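Local coordinates for CRISPR pre-crRNA endoribonuclease Cas5d (Mannheimia succiniciproducens, PDB 3KG4), which cleaves CRISPR precursor RNA without needing a metal cofactor, a processing step of the CRISPR antiviral defence, at residues S29-T34 / R186-M191; K57-K62 / A115-A120. One frame throughout, in Å; residues are numbered along the deposited sequence.

Overall arrangement
Both contacts reach the same antiparallel sheet, interaction 2 in its interior and interaction 1 where a loop packs on its outermost strand 186-195. Interaction 2 pairs 57-62 with 115-120 through backbone hydrogen bonds, whereas interaction 1 sets the loop 29-34 against 186-191 through side chains. Their centres lie about 13 Å apart, and along the chain interaction 2 is nested inside the loop that interaction 1 closes. They meet directly: Val32 CG1 is 3.8 Å from Val60 CG2, and Ile33 O is 3.5 Å from Ile58 CD1. The loop therefore rests on the sheet face carrying Ile58, Val60 and Tyr116, immediately before helix 35-45 packs on that same face near Ile118.

Interaction 1. Residues S29-T34 / R186-M191; sequences SYDVIT and RDLGWM
Met191 reaches across to Tyr30 and lays its terminal methyl on the phenol ring. Met191 CE sits 4.0 Å from the centroid of the Tyr30 ring and only 23° off the normal, a CH-pi contact displaced toward the CG rim. Met191 SD also lies beside the ring, farther out and oblique, giving a Met-aromatic contact in which the methyl is the closer group. The two side chains run past each other in opposite directions, so that Tyr30 OH ends beside the Met191 backbone, where it hydrogen-bonds to Leu192. The bend at the last Met191 torsion (chi3 48°) turns CE over the Tyr30 ring, where Thr34 CG2 also touches it, 3.6 Å from Met191 CE. Val32 crosses the methionine at about a right angle, with Val32 CG2 3.8 Å from Met191 SD. Val32 CG2 also lies 3.9 Å from Leu188 CD1, so Val32 touches both Leu188 and Met191, which lie on either side of the corner at Trp190.

Toward the more exposed end, Asp31 OD2 forms a salt bridge to Arg186 NH1 at 3.0 Å. OD2 lies at the guanidinium edge, but the carboxylate and guanidinium planes are 77° apart and the N-H points poorly, so the hydrogen-bond component is weak. Leu188 CD2 packs against the Asp31 side of the bridge, 3.7 Å from Asp31 OD2.

Leu188 and Gly189 both face Ala208 of the neighbouring strand 203-211, a classic beta bulge. Thr34 OG1 caps Ala37 N, so in this Cas5-family protein the loop leading into helix 35-45 packs on the outermost strand of the antiparallel sheet.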
ATOM      1  N   SER A  29       0.351 -12.135   9.473  1.00 21.87           N
ATOM      2  CA  SER A  29       0.361 -10.798   8.836  1.00 21.89           C
ATOM      3  C   SER A  29       0.884  -9.732   9.808  1.00 21.74           C
ATOM      4  O   SER A  29       0.699  -9.782  11.037  1.00 21.90           O
ATOM      5  CB  SER A  29      -1.054 -10.406   8.383  1.00 22.49           C
ATOM      6  OG  SER A  29      -1.116  -9.104   7.737  1.00 21.53           O
ATOM      7  N   TYR A  30       1.532  -8.747   9.221  1.00 21.99           N
ATOM      8  CA  TYR A  30       1.743  -7.495   9.868  1.00 20.80           C
ATOM      9  C   TYR A  30       0.388  -6.874  10.189  1.00 21.09           C
ATOM     10  O   TYR A  30      -0.656  -7.305   9.667  1.00 22.09           O
ATOM     11  CB  TYR A  30       2.481  -6.592   8.952  1.00 20.86           C
ATOM     12  CG  TYR A  30       3.960  -6.759   8.858  1.00 21.49           C
ATOM     13  CD1 TYR A  30       4.783  -6.532   9.967  1.00 21.69           C
ATOM     14  CD2 TYR A  30       4.557  -7.019   7.650  1.00 19.67           C
ATOM     15  CE1 TYR A  30       6.167  -6.618   9.864  1.00 21.37           C
ATOM     16  CE2 TYR A  30       5.942  -7.112   7.534  1.00 21.22           C
ATOM     17  CZ  TYR A  30       6.731  -6.905   8.656  1.00 20.39           C
ATOM     18  OH  TYR A  30       8.100  -6.966   8.574  1.00 24.84           O
ATOM     19  N   ASP A  31       0.404  -5.877  11.066  1.00 20.89           N
ATOM     20  CA  ASP A  31      -0.815  -5.201  11.501  1.00 22.11           C
ATOM     21  C   ASP A  31      -1.453  -4.338  10.439  1.00 20.72           C
ATOM     22  O   ASP A  31      -2.659  -4.091  10.517  1.00 22.64           O
ATOM     23  CB  ASP A  31      -0.540  -4.290  12.732  1.00 21.67           C
ATOM     24  CG  ASP A  31      -0.180  -5.048  13.960  1.00 25.56           C
ATOM     25  OD1 ASP A  31       0.006  -6.279  13.893  1.00 24.82           O
ATOM     26  OD2 ASP A  31      -0.135  -4.407  15.054  1.00 27.04           O
ATOM     27  N   VAL A  32      -0.662  -3.897   9.471  1.00 19.94           N
ATOM     28  CA  VAL A  32      -1.116  -3.018   8.392  1.00 19.32           C
ATOM     29  C   VAL A  32      -0.318  -3.357   7.129  1.00 19.99           C
ATOM     30  O   VAL A  32       0.710  -4.053   7.156  1.00 18.74           O
ATOM     31  CB  VAL A  32      -0.853  -1.516   8.724  1.00 18.20           C
ATOM     32  CG1 VAL A  32      -1.558  -1.088  10.091  1.00 19.38           C
ATOM     33  CG2 VAL A  32       0.651  -1.241   8.842  1.00 21.12           C
ATOM     34  N   ILE A  33      -0.776  -2.787   6.027  1.00 19.09           N
ATOM     35  CA  ILE A  33      -0.068  -2.886   4.773  1.00 19.95           C
ATOM     36  C   ILE A  33       1.343  -2.266   4.809  1.00 20.83           C
ATOM     37  O   ILE A  33       1.588  -1.212   5.428  1.00 20.79           O
ATOM     38  CB  ILE A  33      -0.968  -2.281   3.624  1.00 18.32           C
ATOM     39  CG1 ILE A  33      -0.363  -2.587   2.248  1.00 20.21           C
ATOM     40  CG2 ILE A  33      -1.091  -0.777   3.812  1.00 18.90           C
ATOM     41  CD1 ILE A  33      -1.335  -2.421   1.081  1.00 23.47           C
ATOM     42  N   THR A  34       2.289  -2.963   4.182  1.00 21.15           N
ATOM     43  CA  THR A  34       3.635  -2.502   4.035  1.00 22.31           C
ATOM     44  C   THR A  34       3.717  -1.570   2.836  1.00 23.14           C
ATOM     45  O   THR A  34       2.880  -1.659   1.937  1.00 24.15           O
ATOM     46  CB  THR A  34       4.595  -3.690   3.777  1.00 22.35           C
ATOM     47  OG1 THR A  34       4.111  -4.445   2.643  1.00 22.09           O
ATOM     48  CG2 THR A  34       4.659  -4.625   5.036  1.00 21.78           C
ATOM     49  N   ARG A 186      -0.335   4.469  17.484  1.00 33.44           N
ATOM     50  CA  ARG A 186       0.228   3.159  17.804  1.00 32.35           C
ATOM     51  C   ARG A 186       1.646   3.016  17.233  1.00 30.78           C
ATOM     52  O   ARG A 186       1.865   3.297  16.077  1.00 28.53           O
ATOM     53  CB  ARG A 186      -0.595   2.012  17.221  1.00 33.25           C
ATOM     54  CG  ARG A 186      -0.101   0.667  17.676  1.00 36.76           C
ATOM     55  CD  ARG A 186      -0.758  -0.520  16.961  1.00 42.26           C
ATOM     56  NE  ARG A 186      -2.057  -0.822  17.519  1.00 44.58           N
ATOM     57  CZ  ARG A 186      -2.713  -1.968  17.362  1.00 45.90           C
ATOM     58  NH1 ARG A 186      -2.183  -2.964  16.656  1.00 45.05           N
ATOM     59  NH2 ARG A 186      -3.905  -2.119  17.938  1.00 46.30           N
ATOM     60  N   ASP A 187       2.568   2.511  18.050  1.00 29.05           N
ATOM     61  CA  ASP A 187       3.887   2.155  17.556  1.00 28.40           C
ATOM     62  C   ASP A 187       3.757   0.754  16.946  1.00 27.83           C
ATOM     63  O   ASP A 187       3.564  -0.220  17.654  1.00 27.63           O
ATOM     64  CB  ASP A 187       4.877   2.136  18.714  1.00 28.82           C
ATOM     65  CG  ASP A 187       6.304   1.856  18.261  1.00 30.09           C
ATOM     66  OD1 ASP A 187       6.583   1.643  17.034  1.00 26.25           O
ATOM     67  OD2 ASP A 187       7.139   1.828  19.170  1.00 29.05           O
ATOM     68  N   LEU A 188       3.876   0.649  15.636  1.00 25.90           N
ATOM     69  CA  LEU A 188       3.771  -0.679  14.993  1.00 26.39           C
ATOM     70  C   LEU A 188       5.106  -1.426  15.004  1.00 26.11           C
ATOM     71  O   LEU A 188       5.164  -2.576  14.626  1.00 27.67           O
ATOM     72  CB  LEU A 188       3.251  -0.503  13.544  1.00 26.66           C
ATOM     73  CG  LEU A 188       1.808   0.045  13.528  1.00 28.96           C
ATOM     74  CD1 LEU A 188       1.390   0.528  12.191  1.00 30.70           C
ATOM     75  CD2 LEU A 188       0.851  -1.017  14.024  1.00 29.17           C
ATOM     76  N   GLY A 189       6.191  -0.772  15.409  1.00 25.08           N
ATOM     77  CA  GLY A 189       7.487  -1.460  15.474  1.00 24.57           C
ATOM     78  C   GLY A 189       8.160  -1.502  14.098  1.00 24.08           C
ATOM     79  O   GLY A 189       7.794  -0.765  13.172  1.00 24.15           O
ATOM     80  N   TRP A 190       9.151  -2.366  13.974  1.00 23.28           N
ATOM     81  CA  TRP A 190       9.944  -2.449  12.750  1.00 23.33           C
ATOM     82  C   TRP A 190       9.179  -3.257  11.706  1.00 22.70           C
ATOM     83  O   TRP A 190       8.623  -4.306  12.009  1.00 22.73           O
ATOM     84  CB  TRP A 190      11.293  -3.070  13.063  1.00 22.94           C
ATOM     85  CG  TRP A 190      12.123  -2.209  13.922  1.00 22.34           C
ATOM     86  CD1 TRP A 190      12.403  -2.381  15.265  1.00 23.50           C
ATOM     87  CD2 TRP A 190      12.776  -1.011  13.531  1.00 22.94           C
ATOM     88  NE1 TRP A 190      13.188  -1.320  15.716  1.00 22.65           N
ATOM     89  CE2 TRP A 190      13.428  -0.483  14.672  1.00 20.37           C
ATOM     90  CE3 TRP A 190      12.899  -0.326  12.314  1.00 20.53           C
ATOM     91  CZ2 TRP A 190      14.183   0.659  14.614  1.00 23.75           C
ATOM     92  CZ3 TRP A 190      13.623   0.804  12.268  1.00 23.86           C
ATOM     93  CH2 TRP A 190      14.269   1.297  13.415  1.00 25.24           C
ATOM     94  N   MET A 191       9.072  -2.730  10.504  1.00 22.57           N
ATOM     95  CA  MET A 191       8.268  -3.396   9.473  1.00 22.80           C
ATOM     96  C   MET A 191       9.075  -3.315   8.204  1.00 23.31           C
ATOM     97  O   MET A 191       9.830  -2.364   8.011  1.00 24.03           O
ATOM     98  CB  MET A 191       6.930  -2.663   9.214  1.00 22.41           C
ATOM     99  CG  MET A 191       5.850  -2.750  10.296  1.00 22.48           C
ATOM    100  SD  MET A 191       4.160  -2.181   9.871  1.00 12.59           S
ATOM    101  CE  MET A 191       3.953  -3.089   8.234  1.00 19.11           C
TER

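Interaction 2. Residues K57-K62 / A115-A120; sequences KIYVLK and AYVIEA
Tyr59 and Val117 form the close-packed middle of this contact, a hydrogen-bonded pair of antiparallel strands whose side chains cross obliquely. Tyr59 CD2 comes within 3.6 Å of Val117 CB, and the ring turns its edge, near its own plane, to both Val117 O and Glu119 OE1. The backbone holds the pair in both directions: Tyr59 N to Val117 O is 2.8 Å, with Val117 N returning a bond to Tyr59 O. On the other sheet face, Ile58 and Ile118 lie side by side, Ile58 CG1 to Ile118 CD1 at 4.1 Å, and Val60 runs alongside Tyr116. Helix 35-45 covers Ile118 through Ala38 and Leu42.

With strands 7-13 and 214-216 on either side, the two strands occupy the interior of the antiparallel sheet. The N-to-C directions of strands 57-60 and 115-120 are 163° apart, and the register from Lys57-Glu119 to Val60-Tyr116 is unbroken. Strand 51-60 ends there, yet Leu61 N still bonds Ala115 O, and Leu61 CD1 packs on Ala115 CB at 4.0 Å.

Buried Glu119 belongs to the tight part. Its CG is anti to the backbone N (chi1 -172°), carrying the carboxylate up to both Tyr59 and Lys57, OE1 toward Tyr59 OH and OE2 toward Lys57. Tyr59 OH donates to Glu119 OE1 over 2.8 Å, approaching from above the carboxylate plane, while Arg8 makes a salt bridge to the same oxygen. These two donors would probably favour the charged carboxylate.

The looser, hydrated side begins at partly exposed Lys57, whose NZ reaches Glu119 OE2 only as a long, 4.0 Å ion pair, bridged by a water. At the far end, beside partly exposed Lys62, a second water accepts from both Lys62 N and Ala115 N.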
ATOM      1  N   LYS A  57       2.440   8.103   2.347  1.00 25.59           N
ATOM      2  CA  LYS A  57       1.612   7.936   3.538  1.00 25.76           C
ATOM      3  C   LYS A  57       0.717   6.715   3.376  1.00 24.66           C
ATOM      4  O   LYS A  57       0.257   6.421   2.288  1.00 25.38           O
ATOM      5  CB  LYS A  57       0.750   9.188   3.783  1.00 26.18           C
ATOM      6  CG  LYS A  57       1.542  10.482   4.091  1.00 28.51           C
ATOM      7  CD  LYS A  57       0.596  11.647   4.277  1.00 32.70           C
ATOM      8  CE  LYS A  57       1.293  12.950   4.777  1.00 34.31           C
ATOM      9  NZ  LYS A  57       0.186  13.981   4.799  1.00 36.28           N
ATOM     10  N   ILE A  58       0.433   6.036   4.470  1.00 23.04           N
ATOM     11  CA  ILE A  58      -0.583   5.006   4.500  1.00 23.11           C
ATOM     12  C   ILE A  58      -1.583   5.390   5.575  1.00 23.02           C
ATOM     13  O   ILE A  58      -1.232   5.434   6.755  1.00 24.01           O
ATOM     14  CB  ILE A  58       0.041   3.595   4.856  1.00 22.46           C
ATOM     15  CG1 ILE A  58       1.045   3.166   3.768  1.00 23.73           C
ATOM     16  CG2 ILE A  58      -1.053   2.596   5.084  1.00 22.88           C
ATOM     17  CD1 ILE A  58       2.063   2.083   4.241  1.00 26.53           C
ATOM     18  N   TYR A  59      -2.818   5.654   5.170  1.00 23.60           N
ATOM     19  CA  TYR A  59      -3.916   5.898   6.088  1.00 24.79           C
ATOM     20  C   TYR A  59      -4.607   4.600   6.423  1.00 23.81           C
ATOM     21  O   TYR A  59      -5.064   3.894   5.525  1.00 24.23           O
ATOM     22  CB  TYR A  59      -4.948   6.817   5.459  1.00 24.50           C
ATOM     23  CG  TYR A  59      -4.453   8.173   5.073  1.00 27.97           C
ATOM     24  CD1 TYR A  59      -4.706   9.293   5.869  1.00 30.72           C
ATOM     25  CD2 TYR A  59      -3.717   8.352   3.907  1.00 28.96           C
ATOM     26  CE1 TYR A  59      -4.262  10.570   5.456  1.00 32.11           C
ATOM     27  CE2 TYR A  59      -3.255   9.586   3.521  1.00 30.85           C
ATOM     28  CZ  TYR A  59      -3.551  10.699   4.273  1.00 31.08           C
ATOM     29  OH  TYR A  59      -3.080  11.917   3.807  1.00 34.47           O
ATOM     30  N   VAL A  60      -4.723   4.303   7.709  1.00 23.06           N
ATOM     31  CA  VAL A  60      -5.332   3.076   8.186  1.00 23.95           C
ATOM     32  C   VAL A  60      -6.712   3.392   8.706  1.00 25.82           C
ATOM     33  O   VAL A  60      -6.845   4.095   9.714  1.00 26.01           O
ATOM     34  CB  VAL A  60      -4.539   2.436   9.339  1.00 22.79           C
ATOM     35  CG1 VAL A  60      -5.227   1.172   9.791  1.00 24.33           C
ATOM     36  CG2 VAL A  60      -3.147   2.146   8.900  1.00 23.96           C
ATOM     37  N   LEU A  61      -7.727   2.824   8.051  1.00 26.17           N
ATOM     38  CA  LEU A  61      -9.129   3.252   8.216  1.00 28.18           C
ATOM     39  C   LEU A  61      -9.948   2.381   9.152  1.00 29.19           C
ATOM     40  O   LEU A  61     -10.936   2.842   9.723  1.00 29.92           O
ATOM     41  CB  LEU A  61      -9.823   3.293   6.843  1.00 27.82           C
ATOM     42  CG  LEU A  61      -9.152   4.180   5.805  1.00 28.78           C
ATOM     43  CD1 LEU A  61      -9.940   4.159   4.498  1.00 30.10           C
ATOM     44  CD2 LEU A  61      -9.031   5.595   6.367  1.00 31.46           C
ATOM     45  N   LYS A  62      -9.564   1.119   9.314  1.00 28.76           N
ATOM     46  CA  LYS A  62     -10.384   0.193  10.036  1.00 29.78           C
ATOM     47  C   LYS A  62      -9.603  -0.478  11.171  1.00 29.67           C
ATOM     48  O   LYS A  62      -8.397  -0.618  11.085  1.00 28.73           O
ATOM     49  CB  LYS A  62     -10.957  -0.840   9.077  1.00 29.96           C
ATOM     50  CG  LYS A  62     -12.102  -0.301   8.221  1.00 34.26           C
ATOM     51  CD  LYS A  62     -12.702  -1.401   7.387  1.00 39.10           C
ATOM     52  CE  LYS A  62     -14.195  -1.229   7.177  1.00 41.15           C
ATOM     53  NZ  LYS A  62     -14.713  -2.184   6.137  1.00 42.18           N
ATOM     54  N   ALA A 115      -9.154  -1.534   5.252  1.00 26.03           N
ATOM     55  CA  ALA A 115      -9.213  -0.473   4.262  1.00 25.86           C
ATOM     56  C   ALA A 115      -8.151   0.558   4.536  1.00 24.82           C
ATOM     57  O   ALA A 115      -7.928   0.972   5.692  1.00 24.80           O
ATOM     58  CB  ALA A 115     -10.595   0.170   4.269  1.00 24.73           C
ATOM     59  N   TYR A 116      -7.523   1.009   3.463  1.00 23.80           N
ATOM     60  CA  TYR A 116      -6.475   1.994   3.554  1.00 23.09           C
ATOM     61  C   TYR A 116      -6.635   3.079   2.498  1.00 24.01           C
ATOM     62  O   TYR A 116      -7.307   2.868   1.492  1.00 24.21           O
ATOM     63  CB  TYR A 116      -5.096   1.367   3.371  1.00 21.84           C
ATOM     64  CG  TYR A 116      -4.877   0.093   4.185  1.00 22.53           C
ATOM     65  CD1 TYR A 116      -4.472   0.151   5.521  1.00 21.84           C
ATOM     66  CD2 TYR A 116      -5.081  -1.160   3.627  1.00 22.72           C
ATOM     67  CE1 TYR A 116      -4.308  -0.986   6.246  1.00 18.65           C
ATOM     68  CE2 TYR A 116      -4.902  -2.323   4.388  1.00 22.34           C
ATOM     69  CZ  TYR A 116      -4.493  -2.220   5.679  1.00 20.60           C
ATOM     70  OH  TYR A 116      -4.328  -3.351   6.459  1.00 22.06           O
ATOM     71  N   VAL A 117      -5.945   4.186   2.715  1.00 24.69           N
ATOM     72  CA  VAL A 117      -5.570   5.082   1.621  1.00 25.82           C
ATOM     73  C   VAL A 117      -4.071   5.047   1.485  1.00 25.04           C
ATOM     74  O   VAL A 117      -3.317   5.173   2.486  1.00 25.94           O
ATOM     75  CB  VAL A 117      -6.034   6.555   1.837  1.00 26.41           C
ATOM     76  CG1 VAL A 117      -5.647   7.414   0.633  1.00 26.51           C
ATOM     77  CG2 VAL A 117      -7.522   6.558   2.015  1.00 28.34           C
ATOM     78  N   ILE A 118      -3.635   4.878   0.240  1.00 24.88           N
ATOM     79  CA  ILE A 118      -2.231   4.939  -0.140  1.00 24.93           C
ATOM     80  C   ILE A 118      -1.974   6.252  -0.834  1.00 25.28           C
ATOM     81  O   ILE A 118      -2.640   6.574  -1.848  1.00 25.16           O
ATOM     82  CB  ILE A 118      -1.899   3.829  -1.133  1.00 24.34           C
ATOM     83  CG1 ILE A 118      -2.267   2.465  -0.548  1.00 26.39           C
ATOM     84  CG2 ILE A 118      -0.440   3.941  -1.580  1.00 23.41           C
ATOM     85  CD1 ILE A 118      -1.727   2.222   0.869  1.00 29.69           C
ATOM     86  N   GLU A 119      -1.038   7.017  -0.283  1.00 25.89           N
ATOM     87  CA  GLU A 119      -0.647   8.278  -0.860  1.00 26.95           C
ATOM     88  C   GLU A 119       0.772   8.121  -1.365  1.00 26.07           C
ATOM     89  O   GLU A 119       1.635   7.705  -0.608  1.00 27.45           O
ATOM     90  CB  GLU A 119      -0.730   9.378   0.193  1.00 27.32           C
ATOM     91  CG  GLU A 119      -0.530  10.745  -0.352  1.00 29.48           C
ATOM     92  CD  GLU A 119      -0.890  11.821   0.718  1.00 31.61           C
ATOM     93  OE1 GLU A 119      -2.044  11.870   1.176  1.00 31.90           O
ATOM     94  OE2 GLU A 119       0.004  12.611   1.069  1.00 36.12           O
ATOM     95  N   ALA A 120       1.003   8.466  -2.628  1.00 24.72           N
ATOM     96  CA  ALA A 120       2.231   8.152  -3.337  1.00 25.27           C
ATOM     97  C   ALA A 120       2.533   9.182  -4.414  1.00 25.97           C
ATOM     98  O   ALA A 120       1.625   9.930  -4.857  1.00 26.83           O
ATOM     99  CB  ALA A 120       2.114   6.707  -4.018  1.00 25.91           C
TER
HETATM  100  O   HOH W   1      -1.245  14.573   2.187  1.00 50.03           O
HETATM  101  O   HOH W   2      -7.655  -1.096   7.807  1.00 24.84           O